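Cellulase (Soil metagenome, PDB 5I2U) probably hydrolyses the beta-1,4-glucosidic bonds of cellulose as a halotolerant glycoside hydrolase of family 5. Local coordinates at residues 201-206 / 234-239; 205-210 / 240-245; 117-122 / 151-156. All blocks are in the same frame, centred on the assembly; numbering follows the deposited sequence.

Contact 1 (201-206 / 234-239); sequences QDLHLV and DRTDEA
R235 reaches from helix 230-241 to the start of helix 203-208. Its CG stands opposite the backbone N, and the chain runs straight to CD before it bends at chi3 (-70°). The bend lays the guanidinium flat on the H204 ring, with centres 4.0 Å apart and planes at 26°. H204 CE1 is the ring atom over the guanidinium face, 3.6 Å from R235 NH1. At the guanidinium edge, R235 NH1 gives a nearly straight hydrogen bond to Q201 O (2.9 Å, 170°), from above the carbonyl plane. D202 OD1 adds a salt bridge to R235 NH1 at 3.5 Å, while D202 OD2 accepts a bond from H198. The contact joins two outer helices of the eight-stranded beta/alpha barrel: helix 203-208 precedes strand 217-224, and helix 230-241 follows it. H204 CG sits between its backbone N and carbonyl carbon, and the ring's other face meets L205 CG. The contact buries H204 ND1 without a partner in the model. On the inner side, L203 CD1 meets T236 OG1 at 3.4 Å, and that hydroxyl is hydrogen-bonded to L232 O. L203 CB packs on A239 CB at 3.9 Å. L203 and T236 also touch M221 of strand 217-224.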
loop_
_atom_site.group_PDB
_atom_site.type_symbol
_atom_site.label_atom_id
_atom_site.label_comp_id
_atom_site.label_asym_id
_atom_site.label_seq_id
_atom_site.Cartn_x
_atom_site.Cartn_y
_atom_site.Cartn_z
ATOM N N GLN A 201 -11.837 -3.172 5.920
ATOM C CA GLN A 201 -12.831 -4.202 5.565
ATOM C C GLN A 201 -14.245 -3.651 5.348
ATOM O O GLN A 201 -15.065 -4.319 4.731
ATOM C CB GLN A 201 -12.877 -5.292 6.635
ATOM C CG GLN A 201 -11.594 -6.112 6.749
ATOM C CD GLN A 201 -11.542 -6.965 8.000
ATOM O OE1 GLN A 201 -12.573 -7.269 8.601
ATOM N NE2 GLN A 201 -10.338 -7.337 8.416
ATOM N N ASP A 202 -14.526 -2.430 5.807
ATOM C CA ASP A 202 -15.887 -1.877 5.756
ATOM C C ASP A 202 -16.168 -1.071 4.493
ATOM O O ASP A 202 -16.639 0.056 4.563
ATOM C CB ASP A 202 -16.171 -1.040 7.006
ATOM C CG ASP A 202 -16.142 -1.865 8.265
ATOM O OD1 ASP A 202 -16.187 -3.104 8.156
ATOM O OD2 ASP A 202 -16.070 -1.286 9.373
ATOM N N LEU A 203 -15.921 -1.687 3.343
ATOM C CA LEU A 203 -16.213 -1.076 2.056
ATOM C C LEU A 203 -17.713 -0.916 1.818
ATOM O O LEU A 203 -18.128 0.013 1.134
ATOM C CB LEU A 203 -15.608 -1.902 0.916
ATOM C CG LEU A 203 -14.086 -1.993 0.836
ATOM C CD1 LEU A 203 -13.715 -2.997 -0.236
ATOM C CD2 LEU A 203 -13.457 -0.643 0.540
ATOM N N HIS A 204 -18.507 -1.855 2.328
ATOM C CA HIS A 204 -19.976 -1.734 2.363
ATOM C C HIS A 204 -20.513 -0.448 3.053
ATOM O O HIS A 204 -21.556 0.068 2.643
ATOM C CB HIS A 204 -20.606 -2.982 3.003
ATOM C CG HIS A 204 -20.437 -3.063 4.491
ATOM N ND1 HIS A 204 -19.225 -2.874 5.123
ATOM C CD2 HIS A 204 -21.329 -3.335 5.470
ATOM C CE1 HIS A 204 -19.382 -3.006 6.425
ATOM N NE2 HIS A 204 -20.651 -3.288 6.662
ATOM N N LEU A 205 -19.807 0.063 4.069
ATOM C CA LEU A 205 -20.136 1.365 4.658
ATOM C C LEU A 205 -19.743 2.513 3.719
ATOM O O LEU A 205 -20.472 3.494 3.581
ATOM C CB LEU A 205 -19.465 1.549 6.024
ATOM C CG LEU A 205 -19.900 0.639 7.183
ATOM C CD1 LEU A 205 -19.342 1.159 8.508
ATOM C CD2 LEU A 205 -21.419 0.485 7.277
ATOM N N VAL A 206 -18.582 2.375 3.086
ATOM C CA VAL A 206 -18.117 3.320 2.055
ATOM C C VAL A 206 -19.105 3.375 0.880
ATOM O O VAL A 206 -19.410 4.453 0.379
ATOM C CB VAL A 206 -16.681 2.951 1.557
ATOM C CG1 VAL A 206 -16.279 3.712 0.285
ATOM C CG2 VAL A 206 -15.658 3.161 2.677
ATOM N N ASP A 234 -16.527 -10.909 -1.687
ATOM C CA ASP A 234 -17.921 -10.653 -2.088
ATOM C C ASP A 234 -18.343 -9.237 -1.703
ATOM O O ASP A 234 -18.949 -8.521 -2.516
ATOM C CB ASP A 234 -18.881 -11.658 -1.431
ATOM C CG ASP A 234 -18.687 -13.078 -1.932
ATOM O OD1 ASP A 234 -18.361 -13.270 -3.121
ATOM O OD2 ASP A 234 -18.908 -14.017 -1.142
ATOM N N ARG A 235 -18.012 -8.845 -0.467
ATOM C CA ARG A 235 -18.191 -7.464 -0.021
ATOM C C ARG A 235 -17.456 -6.471 -0.922
ATOM O O ARG A 235 -18.021 -5.446 -1.297
ATOM C CB ARG A 235 -17.698 -7.285 1.399
ATOM C CG ARG A 235 -17.934 -5.886 1.933
ATOM C CD ARG A 235 -17.446 -5.761 3.359
ATOM N NE ARG A 235 -18.272 -6.519 4.283
ATOM C CZ ARG A 235 -18.105 -6.536 5.605
ATOM N NH1 ARG A 235 -17.125 -5.835 6.182
ATOM N NH2 ARG A 235 -18.927 -7.269 6.361
ATOM N N THR A 236 -16.211 -6.781 -1.269
ATOM C CA THR A 236 -15.429 -5.900 -2.136
ATOM C C THR A 236 -16.057 -5.797 -3.528
ATOM O O THR A 236 -16.192 -4.692 -4.054
ATOM C CB THR A 236 -13.947 -6.349 -2.213
ATOM O OG1 THR A 236 -13.366 -6.282 -0.895
ATOM C CG2 THR A 236 -13.146 -5.470 -3.149
ATOM N N ASP A 237 -16.439 -6.934 -4.115
ATOM C CA ASP A 237 -17.138 -6.945 -5.414
ATOM C C ASP A 237 -18.422 -6.104 -5.405
ATOM O O ASP A 237 -18.669 -5.323 -6.333
ATOM C CB ASP A 237 -17.473 -8.377 -5.857
ATOM C CG ASP A 237 -16.307 -9.091 -6.532
ATOM O OD1 ASP A 237 -15.421 -8.436 -7.126
ATOM O OD2 ASP A 237 -16.290 -10.340 -6.492
ATOM N N GLU A 238 -19.228 -6.284 -4.360
ATOM C CA GLU A 238 -20.440 -5.479 -4.135
ATOM C C GLU A 238 -20.192 -3.970 -4.089
ATOM O O GLU A 238 -21.024 -3.196 -4.576
ATOM C CB GLU A 238 -21.110 -5.892 -2.827
ATOM N N ALA A 239 -19.074 -3.563 -3.481
ATOM C CA ALA A 239 -18.695 -2.149 -3.424
ATOM C C ALA A 239 -18.271 -1.637 -4.800
ATOM O O ALA A 239 -18.703 -0.560 -5.225
ATOM C CB ALA A 239 -17.590 -1.929 -2.406
#

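Contact 2 (205-210 / 240-245); sequences LVAEDP and IAKGIP
I244 packs on V206, A207 and P210. Its CB carries two branches. CG2 meets V206 CG1 at 3.8 Å. CG1 lies opposite the carbonyl carbon (chi1 -55°), which turns it to the helix backbone, 3.8 Å from A207 CA and 4.1 Å from A207 CB. The tip, CD1, goes on to P210 CB, also at 4.1 Å, and passes close to A207 CA and V206 O. An alanine at I244 would strip away both branches, and V206, A207 and P210 would probably face a gap between the two segments. Further out, the aliphatic part of K242 covers A207, with K242 CD 3.8 Å from A207 CB. The K242 chain is extended beyond CG and carries its amine to E208, whose own chain folds back at chi2 (-72°). The pair K242 NZ and E208 OE2 is a long salt bridge at 3.7 Å. G243, with positive phi, is the C-prime residue of a Schellman motif that ends helix 230-241. The chain then turns into strand 246-252 of the barrel. I244 packs on the end of helix 203-208 and also touches Y219 of strand 217-224, and V206 reaches W169 of helix 169-186.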
loop_
_atom_site.group_PDB
_atom_site.type_symbol
_atom_site.label_atom_id
_atom_site.label_comp_id
_atom_site.label_asym_id
_atom_site.label_seq_id
_atom_site.Cartn_x
_atom_site.Cartn_y
_atom_site.Cartn_z
ATOM N N LEU A 205 -19.807 0.063 4.069
ATOM C CA LEU A 205 -20.136 1.365 4.658
ATOM C C LEU A 205 -19.743 2.513 3.719
ATOM O O LEU A 205 -20.472 3.494 3.581
ATOM C CB LEU A 205 -19.465 1.549 6.024
ATOM C CG LEU A 205 -19.900 0.639 7.183
ATOM C CD1 LEU A 205 -19.342 1.159 8.508
ATOM C CD2 LEU A 205 -21.419 0.485 7.277
ATOM N N VAL A 206 -18.582 2.375 3.086
ATOM C CA VAL A 206 -18.117 3.320 2.055
ATOM C C VAL A 206 -19.105 3.375 0.880
ATOM O O VAL A 206 -19.410 4.453 0.379
ATOM C CB VAL A 206 -16.681 2.951 1.557
ATOM C CG1 VAL A 206 -16.279 3.712 0.285
ATOM C CG2 VAL A 206 -15.658 3.161 2.677
ATOM N N ALA A 207 -19.585 2.207 0.448
ATOM C CA ALA A 207 -20.553 2.106 -0.658
ATOM C C ALA A 207 -21.811 2.947 -0.416
ATOM O O ALA A 207 -22.271 3.646 -1.317
ATOM C CB ALA A 207 -20.929 0.648 -0.902
ATOM N N GLU A 208 -22.315 2.903 0.819
ATOM C CA GLU A 208 -23.498 3.660 1.234
ATOM C C GLU A 208 -23.288 5.173 1.395
ATOM O O GLU A 208 -24.227 5.937 1.194
ATOM C CB GLU A 208 -24.061 3.072 2.533
ATOM C CG GLU A 208 -24.846 1.786 2.315
ATOM C CD GLU A 208 -26.183 2.049 1.638
ATOM O OE1 GLU A 208 -27.035 2.730 2.261
ATOM O OE2 GLU A 208 -26.375 1.590 0.485
ATOM N N ASP A 209 -22.065 5.590 1.734
ATOM C CA ASP A 209 -21.738 6.987 2.032
ATOM C C ASP A 209 -20.326 7.380 1.499
ATOM O O ASP A 209 -19.414 7.673 2.282
ATOM C CB ASP A 209 -21.842 7.173 3.559
ATOM C CG ASP A 209 -21.629 8.614 4.022
ATOM O OD1 ASP A 209 -21.900 9.573 3.261
ATOM O OD2 ASP A 209 -21.217 8.780 5.186
ATOM N N PRO A 210 -20.140 7.409 0.172
ATOM C CA PRO A 210 -18.810 7.725 -0.369
ATOM C C PRO A 210 -18.452 9.198 -0.305
ATOM O O PRO A 210 -19.330 10.045 -0.162
ATOM C CB PRO A 210 -18.913 7.279 -1.833
ATOM C CG PRO A 210 -20.353 7.450 -2.160
ATOM C CD PRO A 210 -21.088 7.053 -0.897
ATOM N N ILE A 240 -17.453 -2.422 -5.498
ATOM C CA ILE A 240 -17.048 -2.099 -6.876
ATOM C C ILE A 240 -18.261 -1.892 -7.799
ATOM O O ILE A 240 -18.260 -0.969 -8.622
ATOM C CB ILE A 240 -16.125 -3.188 -7.487
ATOM C CG1 ILE A 240 -14.781 -3.253 -6.740
ATOM C CG2 ILE A 240 -15.868 -2.926 -8.971
ATOM C CD1 ILE A 240 -14.064 -4.581 -6.863
ATOM N N ALA A 241 -19.268 -2.764 -7.662
ATOM C CA ALA A 241 -20.538 -2.663 -8.413
ATOM C C ALA A 241 -21.288 -1.353 -8.127
ATOM O O ALA A 241 -21.830 -0.732 -9.042
ATOM C CB ALA A 241 -21.432 -3.858 -8.108
ATOM N N LYS A 242 -21.273 -0.916 -6.868
ATOM C CA LYS A 242 -21.820 0.396 -6.496
ATOM C C LYS A 242 -20.874 1.586 -6.785
ATOM O O LYS A 242 -21.073 2.675 -6.242
ATOM C CB LYS A 242 -22.245 0.387 -5.024
ATOM C CG LYS A 242 -23.353 -0.603 -4.717
ATOM C CD LYS A 242 -23.703 -0.583 -3.240
ATOM C CE LYS A 242 -24.891 -1.478 -2.935
ATOM N NZ LYS A 242 -25.318 -1.323 -1.517
ATOM N N GLY A 243 -19.863 1.392 -7.636
ATOM C CA GLY A 243 -18.970 2.481 -8.060
ATOM C C GLY A 243 -17.840 2.880 -7.109
ATOM O O GLY A 243 -17.357 4.005 -7.179
ATOM N N ILE A 244 -17.408 1.964 -6.242
ATOM C CA ILE A 244 -16.288 2.209 -5.327
ATOM C C ILE A 244 -14.986 1.646 -5.928
ATOM O O ILE A 244 -14.862 0.424 -6.083
ATOM C CB ILE A 244 -16.558 1.567 -3.951
ATOM C CG1 ILE A 244 -17.903 2.057 -3.362
ATOM C CG2 ILE A 244 -15.427 1.864 -2.978
ATOM C CD1 ILE A 244 -18.081 3.570 -3.296
ATOM N N PRO A 245 -14.021 2.527 -6.279
ATOM C CA PRO A 245 -12.724 2.012 -6.701
ATOM C C PRO A 245 -11.963 1.388 -5.526
ATOM O O PRO A 245 -11.966 1.959 -4.428
ATOM C CB PRO A 245 -11.989 3.257 -7.229
ATOM C CG PRO A 245 -12.994 4.359 -7.255
ATOM C CD PRO A 245 -14.016 4.000 -6.240
#

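Contact 3 (117-122 / 151-156); sequences SAIENG and GEYPNV. With MG (magnesium ion), chain H.
I119 CG1 and N155 CG both lie opposite the carbonyl carbon of their own residue. In I119 (chi1 -72°), an extended chi2 stretches CD1 out toward Y153. In N155 the same choice (chi1 -47°) points the amide at the backbone of the helix. I119 CD1 lies over the centre of the Y153 ring in a CH-pi contact, 3.8 Å from the centroid and 11° off the ring normal. The two side chains cross at about a right angle. The nearest ring atom is Y153 CG, at 3.7 Å from I119 CD1. Nearer the backbone, I119 CG1 lies 4.0 Å from N155 CG. One isoleucine therefore packs on the tyrosine with its tip and on the asparagine with its middle. N155 ND2 ends 3.1 Å from A118 O and 3.3 Å from I119 CA. N155 ND2 is hydrogen-bonded to I123 O, just past the helix end, a bond that would tend to fix the turn of the amide.

The helix ends in a Schellman motif with G122, of positive phi, as the C-prime residue. N121 ND2 folds back to S117 O (2.9 Å), which also accepts from N121 N; the two donors come from opposite faces of the carbonyl plane. Across the contact, a type I turn runs from Y153 to V156. At the start of 151-156, G151 O binds the magnesium ion at 2.2 Å. Two waters and D187, D189 and N190 complete the site, and N190 ND2 also bonds Y153 O and V156 O. The contact joins the C-terminal end of helix 104-120 to the loop between helix 136-150 and strand 156-159. A118 and V156 both touch V125 of strand 124-130, and helix 32-36 lies against P154 and N155.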
loop_
_atom_site.group_PDB
_atom_site.type_symbol
_atom_site.label_atom_id
_atom_site.label_comp_id
_atom_site.label_asym_id
_atom_site.label_seq_id
_atom_site.Cartn_x
_atom_site.Cartn_y
_atom_site.Cartn_z
ATOM N N SER A 117 14.340 6.549 -4.553
ATOM C CA SER A 117 14.732 5.359 -5.314
ATOM C C SER A 117 13.623 4.876 -6.274
ATOM O O SER A 117 13.913 4.406 -7.378
ATOM C CB SER A 117 15.173 4.233 -4.371
ATOM O OG SER A 117 15.602 3.088 -5.098
ATOM N N ALA A 118 12.365 4.994 -5.850
ATOM C CA ALA A 118 11.233 4.690 -6.727
ATOM C C ALA A 118 11.172 5.643 -7.941
ATOM O O ALA A 118 10.830 5.230 -9.050
ATOM C CB ALA A 118 9.933 4.756 -5.937
ATOM N N ILE A 119 11.499 6.918 -7.720
ATOM C CA ILE A 119 11.655 7.870 -8.826
ATOM C C ILE A 119 12.810 7.406 -9.722
ATOM O O ILE A 119 12.635 7.238 -10.931
ATOM C CB ILE A 119 11.845 9.340 -8.328
ATOM C CG1 ILE A 119 10.527 9.875 -7.761
ATOM C CG2 ILE A 119 12.330 10.251 -9.458
ATOM C CD1 ILE A 119 10.673 11.088 -6.869
ATOM N N GLU A 120 13.967 7.180 -9.110
ATOM C CA GLU A 120 15.175 6.781 -9.839
ATOM C C GLU A 120 15.000 5.528 -10.691
ATOM O O GLU A 120 15.484 5.474 -11.820
ATOM C CB GLU A 120 16.336 6.574 -8.863
ATOM C CG GLU A 120 16.871 7.871 -8.275
ATOM C CD GLU A 120 17.792 7.640 -7.092
ATOM O OE1 GLU A 120 18.437 6.559 -7.013
ATOM O OE2 GLU A 120 17.871 8.556 -6.245
ATOM N N ASN A 121 14.306 4.530 -10.145
ATOM C CA ASN A 121 14.124 3.239 -10.830
ATOM C C ASN A 121 12.822 3.100 -11.614
ATOM O O ASN A 121 12.502 2.016 -12.062
ATOM C CB ASN A 121 14.293 2.099 -9.828
ATOM C CG ASN A 121 15.710 2.021 -9.281
ATOM O OD1 ASN A 121 16.630 1.604 -9.988
ATOM N ND2 ASN A 121 15.899 2.425 -8.021
ATOM N N GLY A 122 12.067 4.186 -11.759
ATOM C CA GLY A 122 10.893 4.202 -12.624
ATOM C C GLY A 122 9.687 3.406 -12.138
ATOM O O GLY A 122 8.945 2.843 -12.954
ATOM N N GLY A 151 4.625 16.102 -5.234
ATOM C CA GLY A 151 3.329 16.027 -5.923
ATOM C C GLY A 151 3.338 16.156 -7.441
ATOM O O GLY A 151 2.354 15.804 -8.093
ATOM N N GLU A 152 4.450 16.634 -8.009
ATOM C CA GLU A 152 4.597 16.712 -9.472
ATOM C C GLU A 152 5.088 15.405 -10.090
ATOM O O GLU A 152 4.931 15.208 -11.296
ATOM C CB GLU A 152 5.528 17.868 -9.870
ATOM C CG GLU A 152 4.885 19.238 -9.684
ATOM C CD GLU A 152 4.398 19.858 -10.978
ATOM O OE1 GLU A 152 3.825 19.132 -11.834
ATOM O OE2 GLU A 152 4.572 21.082 -11.139
ATOM N N TYR A 153 5.678 14.521 -9.279
ATOM C CA TYR A 153 6.133 13.217 -9.757
ATOM C C TYR A 153 4.952 12.289 -9.923
ATOM O O TYR A 153 4.151 12.126 -8.982
ATOM C CB TYR A 153 7.140 12.604 -8.794
ATOM C CG TYR A 153 8.397 13.421 -8.715
ATOM C CD1 TYR A 153 9.368 13.328 -9.710
ATOM C CD2 TYR A 153 8.605 14.314 -7.664
ATOM C CE1 TYR A 153 10.526 14.083 -9.657
ATOM C CE2 TYR A 153 9.756 15.085 -7.602
ATOM C CZ TYR A 153 10.716 14.962 -8.604
ATOM O OH TYR A 153 11.862 15.714 -8.567
ATOM N N PRO A 154 4.836 11.648 -11.100
ATOM C CA PRO A 154 3.735 10.687 -11.300
ATOM C C PRO A 154 3.870 9.400 -10.478
ATOM O O PRO A 154 2.867 8.690 -10.266
ATOM C CB PRO A 154 3.801 10.394 -12.804
ATOM C CG PRO A 154 5.240 10.573 -13.137
ATOM C CD PRO A 154 5.750 11.678 -12.259
ATOM N N ASN A 155 5.074 9.121 -9.988
ATOM C CA ASN A 155 5.329 7.926 -9.144
ATOM C C ASN A 155 4.536 7.857 -7.849
ATOM O O ASN A 155 4.256 6.768 -7.352
ATOM C CB ASN A 155 6.793 7.835 -8.737
ATOM C CG ASN A 155 7.736 8.044 -9.892
ATOM O OD1 ASN A 155 7.660 9.068 -10.568
ATOM N ND2 ASN A 155 8.654 7.111 -10.099
ATOM N N VAL A 156 4.177 9.016 -7.304
ATOM C CA VAL A 156 3.774 9.111 -5.908
ATOM C C VAL A 156 2.281 8.906 -5.733
ATOM O O VAL A 156 1.484 9.578 -6.380
ATOM C CB VAL A 156 4.233 10.455 -5.332
ATOM C CG1 VAL A 156 3.695 10.681 -3.930
ATOM C CG2 VAL A 156 5.762 10.501 -5.352
HETATM MG MG MG H . 0.413 15.761 -9.073
HETATM O O HOH W 1 1.141 18.022 -9.342
HETATM O O HOH W 2 1.158 15.537 -10.970
#

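In the fold
Contact 3 closes along the chain before contacts 1 and 2 open. Contacts 1 and 2 are neighbours, with centres about 7 Å apart. They share L205 and V206 and meet where A239 O and I244 N make a probable hydrogen bond. Both use helices 203-208 and 230-241, which flank strand 217-224 in the chain. Contact 3 joins the end of helix 104-120 to the loop before strand 156-159, beside the magnesium site. Its centre is about 31 Å from that of contact 1, on the opposite side of the chain's centre, and about 29 Å from that of contact 2. All lie in one eight-stranded beta/alpha barrel, the fold of family 5 glycoside hydrolases.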